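Local coordinates for protein cytochrome P450 (Zobellia galactanivorans, PDB 6G5O) that belongs to the cytochrome P450 family of haem-thiolate proteins and carries a bound protoporphyrin IX containing iron, at residues P319-G322 / F323-H327; Q345-A348 / Q349-S353. All blocks are in the same frame, centred on the assembly; numbering follows the deposited sequence.

Contact 1 of 2, residues P319-G322 / F323-H327. With HEM (protoporphyrin IX containing Fe), chain C.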
# COMPACT_ATOMS: atom_id res chain seq x y z
N PRO A 319 5.51 -7.53 14.82
CA PRO A 319 6.20 -8.06 13.64
C PRO A 319 5.24 -8.25 12.45
O PRO A 319 5.22 -9.31 11.85
CB PRO A 319 6.74 -9.41 14.13
CG PRO A 319 5.70 -9.87 15.09
CD PRO A 319 5.15 -8.62 15.77
N HIS A 320 4.46 -7.21 12.12
CA HIS A 320 3.48 -7.32 11.05
C HIS A 320 4.11 -7.40 9.65
O HIS A 320 5.24 -6.99 9.43
CB HIS A 320 2.50 -6.16 11.10
CG HIS A 320 3.08 -4.87 10.63
ND1 HIS A 320 3.12 -4.53 9.29
CD2 HIS A 320 3.64 -3.84 11.31
CE1 HIS A 320 3.69 -3.34 9.17
NE2 HIS A 320 4.01 -2.89 10.38
N VAL A 321 3.34 -7.88 8.70
CA VAL A 321 3.79 -8.01 7.34
C VAL A 321 2.91 -7.19 6.38
O VAL A 321 2.84 -7.49 5.19
CB VAL A 321 3.84 -9.51 6.94
CG1 VAL A 321 5.00 -10.20 7.60
CG2 VAL A 321 2.57 -10.22 7.31
N GLY A 322 2.24 -6.15 6.89
CA GLY A 322 1.53 -5.16 6.09
C GLY A 322 2.31 -4.52 4.94
O GLY A 322 1.71 -4.21 3.92
N PHE A 323 3.64 -4.38 5.10
CA PHE A 323 4.56 -3.86 4.08
C PHE A 323 5.41 -4.99 3.51
O PHE A 323 6.51 -4.75 3.01
CB PHE A 323 5.52 -2.76 4.64
CG PHE A 323 4.84 -1.45 5.00
CD1 PHE A 323 4.13 -0.73 4.06
CD2 PHE A 323 4.91 -0.94 6.29
CE1 PHE A 323 3.50 0.45 4.39
CE2 PHE A 323 4.29 0.27 6.63
CZ PHE A 323 3.59 0.96 5.67
N GLY A 324 4.93 -6.20 3.58
CA GLY A 324 5.65 -7.33 3.01
C GLY A 324 6.69 -7.87 3.96
O GLY A 324 6.69 -7.54 5.15
N PHE A 325 7.56 -8.70 3.43
CA PHE A 325 8.60 -9.34 4.22
C PHE A 325 9.73 -9.75 3.29
O PHE A 325 9.49 -10.18 2.17
CB PHE A 325 8.08 -10.59 4.98
CG PHE A 325 9.07 -11.18 5.96
CD1 PHE A 325 9.43 -10.49 7.12
CD2 PHE A 325 9.68 -12.42 5.71
CE1 PHE A 325 10.37 -11.00 8.01
CE2 PHE A 325 10.63 -12.94 6.60
CZ PHE A 325 10.97 -12.23 7.75
N SER A 326 10.95 -9.59 3.78
CA SER A 326 12.19 -9.97 3.09
C SER A 326 12.33 -9.17 1.80
O SER A 326 12.03 -7.95 1.77
CB SER A 326 12.21 -11.51 2.88
OG SER A 326 13.44 -11.95 2.30
N HIS A 327 12.73 -9.83 0.71
CA HIS A 327 13.29 -9.13 -0.48
C HIS A 327 12.45 -7.99 -1.02
O HIS A 327 12.96 -6.90 -1.27
CB HIS A 327 13.58 -10.11 -1.62
CG HIS A 327 14.42 -11.27 -1.19
ND1 HIS A 327 13.87 -12.48 -0.80
CD2 HIS A 327 15.75 -11.37 -0.99
CE1 HIS A 327 14.83 -13.28 -0.39
NE2 HIS A 327 15.99 -12.64 -0.50
CHA HEM C . 5.84 -3.57 -2.29
CHB HEM C . 2.22 -2.68 0.78
CHC HEM C . 2.50 2.03 -0.20
CHD HEM C . 5.65 1.08 -3.68
C1A HEM C . 4.85 -3.72 -1.35
C2A HEM C . 4.47 -4.96 -0.75
C3A HEM C . 3.49 -4.69 0.09
C4A HEM C . 3.20 -3.31 0.05
CMA HEM C . 2.82 -5.72 0.94
CAA HEM C . 5.08 -6.35 -0.96
CBA HEM C . 4.63 -6.92 -2.29
CGA HEM C . 5.29 -8.25 -2.57
O1A HEM C . 5.37 -8.64 -3.73
O2A HEM C . 5.78 -8.97 -1.68
C1B HEM C . 1.99 -1.32 0.78
C2B HEM C . 1.11 -0.71 1.70
C3B HEM C . 1.15 0.63 1.42
C4B HEM C . 2.13 0.78 0.30
CMB HEM C . 0.26 -1.42 2.71
CAB HEM C . 0.51 1.80 2.03
CBB HEM C . -0.16 1.80 3.17
C1C HEM C . 3.39 2.20 -1.23
C2C HEM C . 3.62 3.41 -1.89
C3C HEM C . 4.48 3.14 -2.93
C4C HEM C . 4.77 1.75 -2.85
CMC HEM C . 3.06 4.75 -1.54
CAC HEM C . 5.06 4.07 -3.90
CBC HEM C . 4.86 5.38 -3.99
C1D HEM C . 5.98 -0.27 -3.52
C2D HEM C . 7.02 -0.92 -4.35
C3D HEM C . 7.11 -2.20 -3.96
C4D HEM C . 6.07 -2.35 -2.93
CMD HEM C . 7.85 -0.21 -5.37
CAD HEM C . 8.04 -3.26 -4.52
CBD HEM C . 9.32 -3.51 -3.70
CGD HEM C . 10.21 -4.55 -4.40
O1D HEM C . 9.76 -5.27 -5.36
O2D HEM C . 11.44 -4.73 -4.07
NA HEM C . 4.02 -2.72 -0.88
NB HEM C . 2.56 -0.41 -0.02
NC HEM C . 4.05 1.19 -1.83
ND HEM C . 5.47 -1.17 -2.70
FE HEM C . 4.10 -0.83 -1.41
O HOH W 1 5.91 -5.33 7.02
O HOH W 2 2.36 -1.32 -2.76
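V321 and G324 close a type I beta turn through one backbone bond, G324 N to V321 O at 2.9 Å. A weak bond lies beside it: G322 N donates to H320 ND1 over 3.0 Å, approaching at the edge of the imidazole and in its plane. The far nitrogen of that ring, NE2, is held by E258 of helix 253-264. One ordered water links three backbone groups, donating to H320 O and G324 O and accepting from F323 N.

The sequence F323-G324 followed by C330 matches the haem-binding loop of cytochromes P450, in which the cysteine supplies the axial thiolate; F323 and C330 are also joined by backbone hydrogen bonding. G324, with a positive phi (85°) that suits glycine, lets the backbone lie close to the haem, its N 3.4 Å from HEM CMA. The carbonyl oxygen G322 O likewise comes within 3.4 Å of a second haem methyl, HEM CMB.

Apolar contacts spread outward from the turn. With CG beside its backbone N (chi1 -69°), the F323 ring reaches pyrrole B of the haem, CD1 lying 3.8 Å from HEM C2B. On another flank, F323 CD2 meets the edge of the H320 ring, 3.9 Å from CE1, and the aromatic pair is backed by I261 of helix 253-264. V321 rests on W295 and A298, while its CG1 touches F325 CB at 4.1 Å. F325 also packs against R39 of helix 35-43.

Contact 2 of 2, residues Q345-A348 / Q349-S353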
# COMPACT_ATOMS: atom_id res chain seq x y z
N GLN A 345 -1.15 13.23 13.82
CA GLN A 345 -0.76 14.33 14.68
C GLN A 345 -1.53 15.60 14.30
O GLN A 345 -2.01 16.30 15.19
CB GLN A 345 0.77 14.57 14.70
CG GLN A 345 1.55 13.84 15.80
CD GLN A 345 0.82 13.90 17.16
OE1 GLN A 345 0.56 15.00 17.66
NE2 GLN A 345 0.42 12.72 17.73
N THR A 346 -1.70 15.87 13.00
CA THR A 346 -2.46 17.03 12.58
C THR A 346 -3.93 16.94 13.04
O THR A 346 -4.46 17.91 13.56
CB THR A 346 -2.37 17.24 11.07
OG1 THR A 346 -0.99 17.33 10.72
CG2 THR A 346 -3.09 18.54 10.62
N LEU A 347 -4.56 15.77 12.87
CA LEU A 347 -5.91 15.57 13.36
C LEU A 347 -6.02 15.70 14.90
O LEU A 347 -6.98 16.27 15.42
CB LEU A 347 -6.44 14.21 12.94
CG LEU A 347 -6.61 13.96 11.43
CD1 LEU A 347 -6.92 12.50 11.17
CD2 LEU A 347 -7.72 14.84 10.87
N ALA A 348 -5.03 15.18 15.62
CA ALA A 348 -5.06 15.25 17.08
C ALA A 348 -4.91 16.69 17.62
O ALA A 348 -5.43 17.00 18.69
CB ALA A 348 -3.99 14.35 17.67
N GLN A 349 -4.16 17.53 16.91
CA GLN A 349 -3.92 18.90 17.35
C GLN A 349 -4.99 19.91 16.87
O GLN A 349 -5.00 21.04 17.33
CB GLN A 349 -2.53 19.34 16.93
CG GLN A 349 -1.40 18.74 17.73
CD GLN A 349 -0.09 18.69 16.95
OE1 GLN A 349 0.15 19.52 16.06
NE2 GLN A 349 0.77 17.70 17.26
N LYS A 350 -5.89 19.51 15.95
CA LYS A 350 -6.86 20.42 15.32
C LYS A 350 -8.33 19.98 15.39
O LYS A 350 -9.22 20.81 15.24
CB LYS A 350 -6.49 20.61 13.83
CG LYS A 350 -5.34 21.57 13.58
CD LYS A 350 -4.66 21.25 12.26
CE LYS A 350 -3.97 22.44 11.61
NZ LYS A 350 -3.18 23.29 12.55
N VAL A 351 -8.59 18.68 15.51
CA VAL A 351 -9.95 18.17 15.51
C VAL A 351 -10.30 17.65 16.91
O VAL A 351 -9.50 16.96 17.56
CB VAL A 351 -10.13 17.04 14.48
CG1 VAL A 351 -11.58 16.54 14.43
CG2 VAL A 351 -9.63 17.46 13.11
N ALA A 352 -11.52 18.00 17.37
CA ALA A 352 -12.01 17.59 18.68
C ALA A 352 -12.77 16.27 18.59
O ALA A 352 -12.65 15.42 19.48
CB ALA A 352 -12.88 18.69 19.30
N SER A 353 -13.53 16.07 17.52
CA SER A 353 -14.30 14.84 17.35
C SER A 353 -14.77 14.73 15.93
O SER A 353 -14.65 15.67 15.18
CB SER A 353 -15.54 14.85 18.28
OG SER A 353 -16.44 15.86 17.86
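Q349 and Q345 stand one turn apart at the C-terminal end of helix 333-350, the L helix of the P450 fold, just where the chain passes into strand 351-366 of a three-stranded antiparallel sheet. The backbone N-H of Q349 makes a bifurcated hydrogen bond: it donates to Q345 O at 3.0 Å and, more weakly, to T346 O. Its extended side chain runs back over the Q345 carbonyl and brings NE2 to Q345 OE1 in a weak hydrogen bond, 2.7 Å long but strongly bent (121°), with the two amide planes 47° apart. Q345 NE2 turns instead to T253 OG1 and L246 O.

T346 packs through its methyl. With CG2 anti to the backbone N, this branch lies alongside the K350 chain, 3.5 Å from CD, whereas OG1 bonds back to I342 O within the helix. I107 and V111 of helix 97-117 also pack on T346.

L347 bridges helix and strand. Its CD2 runs beside V351 CG2 at 3.9 Å, and both residues rest on F382 of strand 369-384. The L347 carbonyl oxygen is gripped twice, weakly by K350 N and more firmly by V351 N at 2.9 Å, with an N-H...O angle of 153°.

Overall arrangement
The two contacts follow one another along the chain, one beside the haem and one at the far end of the next helix. Contact 1 lies in the loop before helix 333-350, its centre about 12 Å from the centre of the chain; contact 2 lies where that helix gives way to strand 351-366, its centre about 24 Å from the same point. Their own centres are about 30 Å apart and their nearest atoms about 15 Å, so they do not touch. What connects them is the helix itself, which starts soon after C330. Contact 1 contributes G322, F323, G324 and H327 to the haem pocket, whereas contact 2 joins helix end to strand beside helix 97-117 and strand 369-384.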